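Local coordinates for T CELL surface glycoprotein CD4 (PDB 1CID) that probably acts as a T-cell coreceptor for MHC class II molecules, these two immunoglobulin-like domains forming the membrane-proximal part of its extracellular region, at residues I76-L81 and L104-K108; C119-T125 and Q145-I149; P154-Q160 and D172-V177. All coordinates share one frame. Residue numbers count along the deposited sequence, not the author numbering.

Contact 1: I76-L81 and L104-K108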
ATOM      1  N   ILE A  76       5.871   1.612   5.649  1.00 32.02           N
ATOM      2  CA  ILE A  76       4.820   2.519   6.240  1.00 31.22           C
ATOM      3  C   ILE A  76       4.240   1.568   7.266  1.00 34.75           C
ATOM      4  O   ILE A  76       3.975   0.438   6.851  1.00 38.31           O
ATOM      5  CB  ILE A  76       3.985   3.304   5.229  1.00 27.89           C
ATOM      6  CG1 ILE A  76       2.484   3.103   5.491  1.00 28.28           C
ATOM      7  CG2 ILE A  76       4.262   3.152   3.697  1.00 25.82           C
ATOM      8  CD1 ILE A  76       1.629   4.106   4.627  1.00 31.15           C
ATOM      9  N   PRO A  77       4.111   1.847   8.562  1.00 36.31           N
ATOM     10  CA  PRO A  77       3.782   0.802   9.540  1.00 36.42           C
ATOM     11  C   PRO A  77       2.474   0.315  10.115  1.00 37.01           C
ATOM     12  O   PRO A  77       2.453  -0.761  10.841  1.00 38.50           O
ATOM     13  CB  PRO A  77       4.817   1.245  10.657  1.00 34.81           C
ATOM     14  CG  PRO A  77       4.829   2.732  10.617  1.00 35.86           C
ATOM     15  CD  PRO A  77       4.439   3.155   9.194  1.00 37.09           C
ATOM     16  N   GLN A  78       1.390   1.011   9.833  1.00 33.90           N
ATOM     17  CA  GLN A  78       0.105   0.496  10.438  1.00 32.63           C
ATOM     18  C   GLN A  78      -0.778   1.286   9.502  1.00 31.24           C
ATOM     19  O   GLN A  78      -1.193   2.348   9.848  1.00 33.49           O
ATOM     20  CB  GLN A  78       0.093   0.578  11.890  1.00 38.76           C
ATOM     21  CG  GLN A  78      -0.845   0.852  12.961  1.00 51.17           C
ATOM     22  CD  GLN A  78      -1.752   2.007  13.308  1.00 59.49           C
ATOM     23  OE1 GLN A  78      -1.522   3.257  13.428  1.00 61.97           O
ATOM     24  NE2 GLN A  78      -3.064   1.645  13.607  1.00 62.91           N
ATOM     25  N   VAL A  79      -0.848   0.657   8.321  1.00 28.28           N
ATOM     26  CA  VAL A  79      -1.606   1.103   7.162  1.00 24.11           C
ATOM     27  C   VAL A  79      -3.030   1.511   7.403  1.00 23.43           C
ATOM     28  O   VAL A  79      -3.677   1.116   8.375  1.00 21.59           O
ATOM     29  CB  VAL A  79      -1.388   0.048   6.105  1.00 23.68           C
ATOM     30  CG1 VAL A  79      -2.388  -0.526   5.124  1.00 24.23           C
ATOM     31  CG2 VAL A  79      -0.434   0.962   5.354  1.00 24.08           C
ATOM     32  N   SER A  80      -3.490   2.390   6.505  1.00 24.53           N
ATOM     33  CA  SER A  80      -4.915   2.876   6.675  1.00 26.49           C
ATOM     34  C   SER A  80      -5.378   3.366   5.318  1.00 28.06           C
ATOM     35  O   SER A  80      -4.539   3.690   4.509  1.00 28.13           O
ATOM     36  CB  SER A  80      -5.060   3.759   7.866  1.00 27.84           C
ATOM     37  OG  SER A  80      -6.283   4.499   7.826  1.00 33.50           O
ATOM     38  N   LEU A  81      -6.631   3.305   4.920  1.00 31.02           N
ATOM     39  CA  LEU A  81      -7.174   3.706   3.647  1.00 32.84           C
ATOM     40  C   LEU A  81      -6.779   5.165   3.385  1.00 36.01           C
ATOM     41  O   LEU A  81      -6.713   5.562   2.203  1.00 39.40           O
ATOM     42  CB  LEU A  81      -8.701   3.670   3.500  1.00 26.66           C
ATOM     43  CG  LEU A  81      -9.360   2.309   3.537  1.00 24.42           C
ATOM     44  CD1 LEU A  81     -10.882   2.544   3.526  1.00 22.46           C
ATOM     45  CD2 LEU A  81      -8.880   1.369   2.447  1.00 22.88           C
ATOM     46  N   LEU A 104       0.628   2.190  -2.834  1.00 19.56           N
ATOM     47  CA  LEU A 104       0.004   1.449  -1.771  1.00 19.23           C
ATOM     48  C   LEU A 104      -1.510   1.485  -1.938  1.00 21.01           C
ATOM     49  O   LEU A 104      -1.972   2.622  -1.811  1.00 19.59           O
ATOM     50  CB  LEU A 104       0.454   2.112  -0.510  1.00 18.59           C
ATOM     51  CG  LEU A 104      -0.372   1.624   0.686  1.00 18.56           C
ATOM     52  CD1 LEU A 104       0.288   0.335   1.157  1.00 18.91           C
ATOM     53  CD2 LEU A 104      -0.306   2.693   1.748  1.00 16.50           C
ATOM     54  N   VAL A 105      -1.970   0.206  -2.175  1.00 22.87           N
ATOM     55  CA  VAL A 105      -3.460   0.098  -2.258  1.00 22.42           C
ATOM     56  C   VAL A 105      -3.873  -0.682  -0.965  1.00 22.11           C
ATOM     57  O   VAL A 105      -3.184  -1.686  -0.795  1.00 21.34           O
ATOM     58  CB  VAL A 105      -4.188  -0.382  -3.482  1.00 22.07           C
ATOM     59  CG1 VAL A 105      -3.319  -0.547  -4.738  1.00 20.93           C
ATOM     60  CG2 VAL A 105      -5.002  -1.656  -3.371  1.00 21.16           C
ATOM     61  N   VAL A 106      -4.858  -0.187  -0.224  1.00 21.82           N
ATOM     62  CA  VAL A 106      -5.499  -0.579   1.006  1.00 20.91           C
ATOM     63  C   VAL A 106      -6.991  -0.991   0.942  1.00 21.15           C
ATOM     64  O   VAL A 106      -7.866  -0.296   0.473  1.00 21.48           O
ATOM     65  CB  VAL A 106      -5.448   0.493   2.112  1.00 18.45           C
ATOM     66  CG1 VAL A 106      -6.011   0.019   3.440  1.00 18.65           C
ATOM     67  CG2 VAL A 106      -4.015   0.841   2.331  1.00 17.61           C
ATOM     68  N   MET A 107      -7.264  -2.132   1.561  1.00 22.58           N
ATOM     69  CA  MET A 107      -8.568  -2.780   1.659  1.00 23.19           C
ATOM     70  C   MET A 107      -9.102  -2.735   3.089  1.00 23.96           C
ATOM     71  O   MET A 107      -8.294  -2.997   4.001  1.00 24.39           O
ATOM     72  CB  MET A 107      -8.463  -4.277   1.362  1.00 24.26           C
ATOM     73  CG  MET A 107      -9.762  -5.018   1.267  1.00 22.98           C
ATOM     74  SD  MET A 107      -9.742  -6.634   0.523  1.00 21.14           S
ATOM     75  CE  MET A 107      -9.609  -6.549  -1.216  1.00 19.64           C
ATOM     76  N   LYS A 108     -10.377  -2.473   3.142  1.00 24.27           N
ATOM     77  CA  LYS A 108     -11.061  -2.458   4.465  1.00 27.57           C
ATOM     78  C   LYS A 108     -12.420  -3.206   4.435  1.00 27.23           C
ATOM     79  O   LYS A 108     -13.383  -2.711   3.789  1.00 25.83           O
ATOM     80  CB  LYS A 108     -11.326  -1.067   5.020  1.00 33.09           C
ATOM     81  CG  LYS A 108     -11.903  -1.055   6.515  1.00 35.83           C
ATOM     82  CD  LYS A 108     -12.533   0.206   6.991  1.00 39.85           C
ATOM     83  CE  LYS A 108     -13.170   0.292   8.341  1.00 44.37           C
ATOM     84  NZ  LYS A 108     -12.398  -0.027   9.608  1.00 48.82           N
TER
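In the first of the two immunoglobulin-like domains, the loop after strand 73-76 passes over the long strand 97-110, which runs on without a break into the second domain. No hydrogen bond joins 76-81 to 104-108; the contact rests on aliphatic side chains. Leu104, Val106 and Lys108 direct their CA-to-CB bonds toward the loop, whereas Val105 and Met107 point away, Val105 onto Val121 and Met107 onto Cys119 of strand 116-122. Leu104, with chi1 t and chi2 p, offers CD2 to two partners: Ile76 CD1 lies 3.7 Å from Leu104 CD2, and Val79 CG2 lies 4.0 Å from the same atom. Ile76 and Val79 both point their CA-to-CB bonds toward the strand, and chi1 values of 128° and 140° let them converge on that methyl. Val79 also reaches along the strand, its CG1 3.5 Å from CG2 of Val106, which is in the t rotamer. Ser80 turns its side chain away and presents its carbonyl to Val106 instead. Leu81, the residue most covered by the contact, starts sideways, but its chi1 m, chi2 t rotamer carries the branched end to the strand between Val106 and Lys108, where it also touches Glu120 and Met122 at the domain junction. There CD2 packs against Val106 CG1, while Leu81 CD1 lies 3.9 Å from CB of Lys108, whose chain, extended as far as CE, then leads away.

Contact 2: C119-T125 and Q145-I149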
ATOM      1  N   CYS A 119     -16.871  -3.872   1.525  1.00 20.58           N
ATOM      2  CA  CYS A 119     -15.439  -4.073   1.323  1.00 19.56           C
ATOM      3  C   CYS A 119     -15.063  -2.866   0.520  1.00 23.47           C
ATOM      4  O   CYS A 119     -15.875  -2.706  -0.393  1.00 24.95           O
ATOM      5  CB  CYS A 119     -15.300  -5.358   0.661  1.00 19.65           C
ATOM      6  SG  CYS A 119     -13.684  -5.643   0.024  1.00 21.06           S
ATOM      7  N   GLU A 120     -14.066  -2.081   0.946  1.00 25.40           N
ATOM      8  CA  GLU A 120     -13.678  -0.944   0.131  1.00 26.25           C
ATOM      9  C   GLU A 120     -12.138  -0.941   0.121  1.00 26.10           C
ATOM     10  O   GLU A 120     -11.506  -1.374   1.082  1.00 24.93           O
ATOM     11  CB  GLU A 120     -13.909   0.467   0.457  1.00 27.71           C
ATOM     12  CG  GLU A 120     -13.878   0.707   1.935  1.00 33.69           C
ATOM     13  CD  GLU A 120     -14.483   2.102   2.204  1.00 37.85           C
ATOM     14  OE1 GLU A 120     -14.081   2.976   1.388  1.00 36.22           O
ATOM     15  OE2 GLU A 120     -15.286   2.018   3.227  1.00 39.46           O
ATOM     16  N   VAL A 121     -11.733  -0.454  -1.036  1.00 26.06           N
ATOM     17  CA  VAL A 121     -10.278  -0.351  -1.332  1.00 27.75           C
ATOM     18  C   VAL A 121      -9.892   1.080  -1.713  1.00 29.03           C
ATOM     19  O   VAL A 121     -10.732   1.865  -2.248  1.00 32.52           O
ATOM     20  CB  VAL A 121     -10.081  -1.428  -2.411  1.00 24.20           C
ATOM     21  CG1 VAL A 121     -10.159  -0.991  -3.852  1.00 24.37           C
ATOM     22  CG2 VAL A 121      -8.738  -2.118  -2.376  1.00 27.95           C
ATOM     23  N   MET A 122      -8.679   1.526  -1.498  1.00 28.72           N
ATOM     24  CA  MET A 122      -8.337   2.903  -1.895  1.00 28.52           C
ATOM     25  C   MET A 122      -6.916   2.986  -2.401  1.00 27.95           C
ATOM     26  O   MET A 122      -6.072   2.283  -1.832  1.00 27.72           O
ATOM     27  CB  MET A 122      -8.421   3.862  -0.755  1.00 32.43           C
ATOM     28  CG  MET A 122      -9.120   5.089  -1.333  1.00 37.35           C
ATOM     29  SD  MET A 122      -9.933   5.655   0.241  1.00 43.98           S
ATOM     30  CE  MET A 122     -11.563   4.996  -0.294  1.00 43.78           C
ATOM     31  N   GLY A 123      -6.717   3.813  -3.396  1.00 28.13           N
ATOM     32  CA  GLY A 123      -5.299   3.889  -3.880  1.00 30.10           C
ATOM     33  C   GLY A 123      -5.387   3.526  -5.348  1.00 31.55           C
ATOM     34  O   GLY A 123      -6.484   3.275  -5.865  1.00 32.77           O
ATOM     35  N   PRO A 124      -4.238   3.469  -5.979  1.00 34.04           N
ATOM     36  CA  PRO A 124      -4.050   3.159  -7.403  1.00 37.07           C
ATOM     37  C   PRO A 124      -4.383   1.791  -8.001  1.00 39.47           C
ATOM     38  O   PRO A 124      -3.585   0.802  -8.137  1.00 40.50           O
ATOM     39  CB  PRO A 124      -2.557   3.449  -7.690  1.00 36.65           C
ATOM     40  CG  PRO A 124      -1.850   3.533  -6.376  1.00 34.60           C
ATOM     41  CD  PRO A 124      -2.941   3.799  -5.336  1.00 34.90           C
ATOM     42  N   THR A 125      -5.653   1.816  -8.458  1.00 40.80           N
ATOM     43  CA  THR A 125      -6.178   0.583  -9.092  1.00 42.12           C
ATOM     44  C   THR A 125      -6.456   0.734 -10.579  1.00 43.49           C
ATOM     45  O   THR A 125      -7.040   1.794 -10.890  1.00 43.36           O
ATOM     46  CB  THR A 125      -7.463   0.051  -8.314  1.00 40.84           C
ATOM     47  OG1 THR A 125      -8.434   1.091  -8.010  1.00 40.23           O
ATOM     48  CG2 THR A 125      -6.978  -0.747  -7.107  1.00 39.96           C
ATOM     49  N   GLN A 145     -17.321  -4.007 -10.443  1.00 42.08           N
ATOM     50  CA  GLN A 145     -16.099  -3.312 -10.924  1.00 44.38           C
ATOM     51  C   GLN A 145     -16.031  -1.840 -10.507  1.00 44.33           C
ATOM     52  O   GLN A 145     -15.952  -0.844 -11.248  1.00 46.72           O
ATOM     53  CB  GLN A 145     -16.209  -3.600 -12.390  1.00 47.17           C
ATOM     54  CG  GLN A 145     -14.944  -3.311 -13.147  1.00 49.72           C
ATOM     55  CD  GLN A 145     -15.272  -3.662 -14.601  1.00 51.94           C
ATOM     56  OE1 GLN A 145     -14.560  -4.544 -15.084  1.00 51.90           O
ATOM     57  NE2 GLN A 145     -16.276  -3.035 -15.241  1.00 53.86           N
ATOM     58  N   GLU A 146     -16.033  -1.681  -9.217  1.00 42.87           N
ATOM     59  CA  GLU A 146     -16.011  -0.544  -8.372  1.00 42.55           C
ATOM     60  C   GLU A 146     -15.020  -0.697  -7.222  1.00 41.44           C
ATOM     61  O   GLU A 146     -14.203  -1.636  -7.155  1.00 40.62           O
ATOM     62  CB  GLU A 146     -17.371  -0.307  -7.787  1.00 48.68           C
ATOM     63  CG  GLU A 146     -18.560  -0.116  -8.697  1.00 59.92           C
ATOM     64  CD  GLU A 146     -19.850  -0.357  -7.927  1.00 68.56           C
ATOM     65  OE1 GLU A 146     -20.216  -1.477  -7.506  1.00 73.12           O
ATOM     66  OE2 GLU A 146     -20.537   0.686  -7.701  1.00 72.68           O
ATOM     67  N   LYS A 147     -15.086   0.357  -6.386  1.00 39.76           N
ATOM     68  CA  LYS A 147     -14.113   0.451  -5.287  1.00 38.43           C
ATOM     69  C   LYS A 147     -14.777   0.225  -3.951  1.00 37.74           C
ATOM     70  O   LYS A 147     -14.069   0.123  -2.923  1.00 37.55           O
ATOM     71  CB  LYS A 147     -13.345   1.755  -5.376  1.00 42.11           C
ATOM     72  CG  LYS A 147     -12.021   1.843  -6.147  1.00 43.65           C
ATOM     73  CD  LYS A 147     -11.241   3.158  -5.954  1.00 41.26           C
ATOM     74  CE  LYS A 147      -9.807   2.873  -6.422  1.00 43.22           C
ATOM     75  NZ  LYS A 147      -8.916   3.913  -5.835  1.00 42.67           N
ATOM     76  N   VAL A 148     -16.089   0.138  -3.972  1.00 36.65           N
ATOM     77  CA  VAL A 148     -16.715  -0.270  -2.719  1.00 36.39           C
ATOM     78  C   VAL A 148     -17.929  -1.135  -3.075  1.00 36.29           C
ATOM     79  O   VAL A 148     -18.859  -0.599  -3.702  1.00 38.06           O
ATOM     80  CB  VAL A 148     -16.869   0.912  -1.825  1.00 36.14           C
ATOM     81  CG1 VAL A 148     -17.853   1.919  -2.327  1.00 39.04           C
ATOM     82  CG2 VAL A 148     -17.380   0.404  -0.476  1.00 39.29           C
ATOM     83  N   ILE A 149     -17.860  -2.429  -2.730  1.00 34.65           N
ATOM     84  CA  ILE A 149     -19.031  -3.272  -2.949  1.00 33.59           C
ATOM     85  C   ILE A 149     -19.661  -3.569  -1.595  1.00 35.72           C
ATOM     86  O   ILE A 149     -18.883  -3.518  -0.665  1.00 37.33           O
ATOM     87  CB  ILE A 149     -18.689  -4.564  -3.674  1.00 29.72           C
ATOM     88  CG1 ILE A 149     -17.619  -5.246  -2.830  1.00 28.26           C
ATOM     89  CG2 ILE A 149     -18.340  -3.988  -5.045  1.00 28.42           C
ATOM     90  CD1 ILE A 149     -16.981  -6.483  -3.496  1.00 32.27           C
TER
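Lys147 loses far more surface than any other residue here, followed by Cys119 and Ile149. The side chain of Lys147 begins sideways and, nearly straight beyond CB, runs alongside Val121 (Lys147 CG to Val121 CG1, 4.1 Å) to the turn that follows strand 116-122. Its ammonium group donates to the backbone there, Lys147 NZ lying 2.5 Å from Gly123 O, and also forms a salt bridge with Glu35 of the preceding domain, so one lysine links its own loop, this turn and the domain interface. Gly123 has phi 122° and psi -177°, angles at which a CB would jam against the carbonyl of Met122. The backbone of Lys147 contributes too: its O accepts from Val121 N at 3.1 Å and receives a CA-H...O contact from Glu120 CA at 3.3 Å. Strands 116-122 and 148-152 correspond to B and E of an immunoglobulin C2-set domain, running antiparallel as neighbours in one sheet of the sandwich. Cys119 and Ile149 form a hydrogen-bonded pair within it, Cys119 N to Ile149 O at 3.0 Å and Ile149 N to Cys119 O at 3.1 Å. Both side chains face the interior. Cys119 CB lies 4.2 Å from Ile149 CG1, Cys119 SG forms the disulfide with Cys161 of strand 158-165 in the other sheet, and Ile149 packs on Leu131 and Leu133. On the opposite face the non-hydrogen-bonded pair Glu120 and Val148 meets through Glu120 CB and Val148 CG2, 3.6 Å apart.

Contact 3: P154-Q160 and D172-V177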
ATOM      1  N   PRO A 154     -25.686 -10.635   4.888  1.00 39.68           N
ATOM      2  CA  PRO A 154     -24.827 -11.789   4.709  1.00 38.35           C
ATOM      3  C   PRO A 154     -25.185 -12.961   5.601  1.00 37.68           C
ATOM      4  O   PRO A 154     -25.507 -12.763   6.783  1.00 38.50           O
ATOM      5  CB  PRO A 154     -23.501 -11.229   5.165  1.00 38.80           C
ATOM      6  CG  PRO A 154     -23.946 -10.171   6.178  1.00 39.02           C
ATOM      7  CD  PRO A 154     -24.988  -9.428   5.339  1.00 39.37           C
ATOM      8  N   GLU A 155     -25.093 -14.149   5.075  1.00 35.85           N
ATOM      9  CA  GLU A 155     -25.274 -15.355   5.830  1.00 36.63           C
ATOM     10  C   GLU A 155     -24.148 -15.383   6.822  1.00 37.88           C
ATOM     11  O   GLU A 155     -23.061 -14.972   6.456  1.00 40.88           O
ATOM     12  CB  GLU A 155     -25.112 -16.599   4.932  1.00 37.43           C
ATOM     13  CG  GLU A 155     -26.532 -16.647   4.275  1.00 41.42           C
ATOM     14  CD  GLU A 155     -26.290 -16.071   2.915  1.00 44.24           C
ATOM     15  OE1 GLU A 155     -25.719 -17.041   2.356  1.00 45.57           O
ATOM     16  OE2 GLU A 155     -26.521 -14.947   2.512  1.00 47.16           O
ATOM     17  N   ALA A 156     -24.267 -15.820   8.043  1.00 38.49           N
ATOM     18  CA  ALA A 156     -23.208 -15.939   9.031  1.00 35.34           C
ATOM     19  C   ALA A 156     -22.127 -16.817   8.395  1.00 36.22           C
ATOM     20  O   ALA A 156     -22.569 -17.656   7.581  1.00 37.32           O
ATOM     21  CB  ALA A 156     -23.728 -16.737  10.178  1.00 31.76           C
ATOM     22  N   GLY A 157     -20.871 -16.596   8.835  1.00 37.31           N
ATOM     23  CA  GLY A 157     -19.720 -17.397   8.281  1.00 35.59           C
ATOM     24  C   GLY A 157     -18.432 -16.629   7.939  1.00 33.39           C
ATOM     25  O   GLY A 157     -18.285 -15.452   8.360  1.00 35.82           O
ATOM     26  N   VAL A 158     -17.501 -17.214   7.195  1.00 30.14           N
ATOM     27  CA  VAL A 158     -16.268 -16.494   6.914  1.00 26.44           C
ATOM     28  C   VAL A 158     -16.559 -15.881   5.584  1.00 26.44           C
ATOM     29  O   VAL A 158     -16.731 -16.759   4.739  1.00 24.49           O
ATOM     30  CB  VAL A 158     -15.132 -17.510   6.882  1.00 25.93           C
ATOM     31  CG1 VAL A 158     -13.873 -16.878   6.370  1.00 30.28           C
ATOM     32  CG2 VAL A 158     -14.773 -18.082   8.248  1.00 26.64           C
ATOM     33  N   TRP A 159     -16.564 -14.595   5.472  1.00 27.08           N
ATOM     34  CA  TRP A 159     -16.715 -14.113   4.071  1.00 26.47           C
ATOM     35  C   TRP A 159     -15.313 -13.817   3.533  1.00 24.07           C
ATOM     36  O   TRP A 159     -14.468 -13.602   4.409  1.00 24.61           O
ATOM     37  CB  TRP A 159     -17.518 -12.860   4.042  1.00 28.79           C
ATOM     38  CG  TRP A 159     -18.933 -13.276   4.075  1.00 33.45           C
ATOM     39  CD1 TRP A 159     -19.567 -13.765   5.167  1.00 34.95           C
ATOM     40  CD2 TRP A 159     -19.874 -13.250   2.994  1.00 36.26           C
ATOM     41  NE1 TRP A 159     -20.870 -14.041   4.806  1.00 37.14           N
ATOM     42  CE2 TRP A 159     -21.103 -13.722   3.517  1.00 36.74           C
ATOM     43  CE3 TRP A 159     -19.841 -12.865   1.670  1.00 36.56           C
ATOM     44  CZ2 TRP A 159     -22.273 -13.774   2.799  1.00 37.82           C
ATOM     45  CZ3 TRP A 159     -21.023 -12.958   0.944  1.00 39.43           C
ATOM     46  CH2 TRP A 159     -22.222 -13.409   1.457  1.00 38.37           C
ATOM     47  N   GLN A 160     -15.067 -13.718   2.279  1.00 20.67           N
ATOM     48  CA  GLN A 160     -13.652 -13.314   2.021  1.00 20.84           C
ATOM     49  C   GLN A 160     -13.728 -12.087   1.165  1.00 21.79           C
ATOM     50  O   GLN A 160     -14.808 -11.965   0.526  1.00 23.16           O
ATOM     51  CB  GLN A 160     -13.059 -14.595   1.566  1.00 19.27           C
ATOM     52  CG  GLN A 160     -11.785 -14.286   0.831  1.00 22.55           C
ATOM     53  CD  GLN A 160     -11.199 -15.581   0.321  1.00 25.43           C
ATOM     54  OE1 GLN A 160     -11.779 -16.441  -0.330  1.00 30.19           O
ATOM     55  NE2 GLN A 160      -9.929 -15.787   0.617  1.00 27.66           N
ATOM     56  N   ASP A 172      -6.559 -10.372  -0.851  1.00 21.06           N
ATOM     57  CA  ASP A 172      -7.794 -10.789  -0.174  1.00 22.53           C
ATOM     58  C   ASP A 172      -7.745 -10.496   1.331  1.00 20.75           C
ATOM     59  O   ASP A 172      -6.720 -10.351   1.933  1.00 22.84           O
ATOM     60  CB  ASP A 172      -8.119 -12.261  -0.276  1.00 25.27           C
ATOM     61  CG  ASP A 172      -7.225 -13.212   0.482  1.00 27.81           C
ATOM     62  OD1 ASP A 172      -6.184 -13.766  -0.002  1.00 33.15           O
ATOM     63  OD2 ASP A 172      -7.655 -13.452   1.634  1.00 29.02           O
ATOM     64  N   SER A 173      -8.866 -10.527   1.949  1.00 20.59           N
ATOM     65  CA  SER A 173      -9.037 -10.311   3.368  1.00 22.96           C
ATOM     66  C   SER A 173     -10.334 -10.986   3.859  1.00 24.83           C
ATOM     67  O   SER A 173     -11.357 -10.910   3.117  1.00 25.78           O
ATOM     68  CB  SER A 173      -9.107  -8.803   3.308  1.00 25.86           C
ATOM     69  OG  SER A 173      -8.850  -8.362   4.623  1.00 32.71           O
ATOM     70  N   LYS A 174     -10.329 -11.658   5.021  1.00 23.44           N
ATOM     71  CA  LYS A 174     -11.409 -12.338   5.630  1.00 22.46           C
ATOM     72  C   LYS A 174     -11.855 -11.631   6.921  1.00 23.53           C
ATOM     73  O   LYS A 174     -11.126 -11.036   7.697  1.00 22.15           O
ATOM     74  CB  LYS A 174     -11.151 -13.680   6.277  1.00 26.55           C
ATOM     75  CG  LYS A 174     -10.098 -14.599   5.699  1.00 29.00           C
ATOM     76  CD  LYS A 174     -10.659 -15.335   4.517  1.00 28.75           C
ATOM     77  CE  LYS A 174      -9.705 -16.461   4.184  1.00 32.07           C
ATOM     78  NZ  LYS A 174      -9.739 -17.374   5.363  1.00 39.42           N
ATOM     79  N   ILE A 175     -13.117 -11.898   7.073  1.00 26.06           N
ATOM     80  CA  ILE A 175     -14.022 -11.534   8.133  1.00 25.56           C
ATOM     81  C   ILE A 175     -15.044 -12.681   8.398  1.00 26.88           C
ATOM     82  O   ILE A 175     -15.631 -13.413   7.543  1.00 25.95           O
ATOM     83  CB  ILE A 175     -14.674 -10.196   7.700  1.00 24.07           C
ATOM     84  CG1 ILE A 175     -15.370  -9.705   9.014  1.00 24.77           C
ATOM     85  CG2 ILE A 175     -15.579 -10.302   6.453  1.00 21.79           C
ATOM     86  CD1 ILE A 175     -15.908  -8.252   8.803  1.00 25.62           C
ATOM     87  N   GLN A 176     -15.185 -12.809   9.721  1.00 25.45           N
ATOM     88  CA  GLN A 176     -16.157 -13.721  10.326  1.00 26.11           C
ATOM     89  C   GLN A 176     -17.348 -12.763  10.593  1.00 27.05           C
ATOM     90  O   GLN A 176     -17.323 -11.732  11.355  1.00 26.09           O
ATOM     91  CB  GLN A 176     -15.692 -14.489  11.537  1.00 27.35           C
ATOM     92  CG  GLN A 176     -16.776 -14.755  12.537  1.00 28.94           C
ATOM     93  CD  GLN A 176     -16.609 -15.572  13.750  1.00 29.26           C
ATOM     94  OE1 GLN A 176     -16.236 -15.146  14.825  1.00 32.14           O
ATOM     95  NE2 GLN A 176     -16.980 -16.839  13.573  1.00 33.76           N
ATOM     96  N   VAL A 177     -18.450 -13.125   9.953  1.00 27.61           N
ATOM     97  CA  VAL A 177     -19.723 -12.370  10.151  1.00 26.48           C
ATOM     98  C   VAL A 177     -20.472 -13.200  11.207  1.00 25.31           C
ATOM     99  O   VAL A 177     -21.142 -12.229  11.614  1.00 26.91           O
ATOM    100  CB  VAL A 177     -20.492 -12.235   8.836  1.00 27.45           C
ATOM    101  CG1 VAL A 177     -21.720 -11.364   8.986  1.00 23.77           C
ATOM    102  CG2 VAL A 177     -19.621 -11.754   7.683  1.00 25.22           C
ATOM    103  OXT VAL A 177     -20.276 -13.785  12.383  1.00 20.00           O
TER
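Backbone hydrogen bonds set the register. Trp159 N donates to Ile175 O at 2.6 Å, and the return bond, Ile175 N to Trp159 O, is weak at 3.4 Å; Val177 N donates to Gly157 O at 2.8 Å. CA-H...O contacts supplement these, the shortest from Val158 CA to Ile175 O at 3.2 Å. At the phi of 137° and psi of -166° that Gly157 adopts, a CB would be jammed against the carbonyl O of Ala156. Apolar contacts gather on the face of Trp159 and Ile175: Trp159 CB lies 4.0 Å from Ile175 CG2, Trp159 CD1 meets Val177 CG2 at 3.2 Å, and Pro154 CG touches Val177 CG1 at 3.8 Å. Trp159, Ile175 and Val177 all rest on Leu117 of the facing sheet. The indole is held by a hydrogen bond within its own segment, Trp159 NE1 to Glu155 O at 2.9 Å. On the other face Val158 CG1 packs 4.0 Å from Lys174 CD. The charged ends have outside partners: Lys174 pairs with Glu136, and Glu155 with Arg141. Such antiparallel pairing, with 168-176 outermost in its four-stranded sheet, is that of the F-G hairpin of an immunoglobulin C2-set domain.

Overall arrangement
From the N terminus, contact 1 comes first, closing a loop that takes in strand 85-92 and the start of strand 97-110. The chain then enters the second domain, where contact 2 closes the excursion through strands 129-135 and 140-144, and contact 3 closes the base of the hairpin formed by strands 158-165 and 168-176. The three stand in series; none nests or crosses. Contacts 1 and 2 meet across neighbouring strands, with probable hydrogen bonds Lys108 N to Glu120 O (2.6 Å) and Val106 O to Met122 N (2.8 Å). Met107 reaches from contact 1 to Ser173 of contact 3. Contacts 2 and 3 stay about 6 Å apart at their nearest atoms, in opposing sheets bridged by the Cys119-Cys161 disulfide.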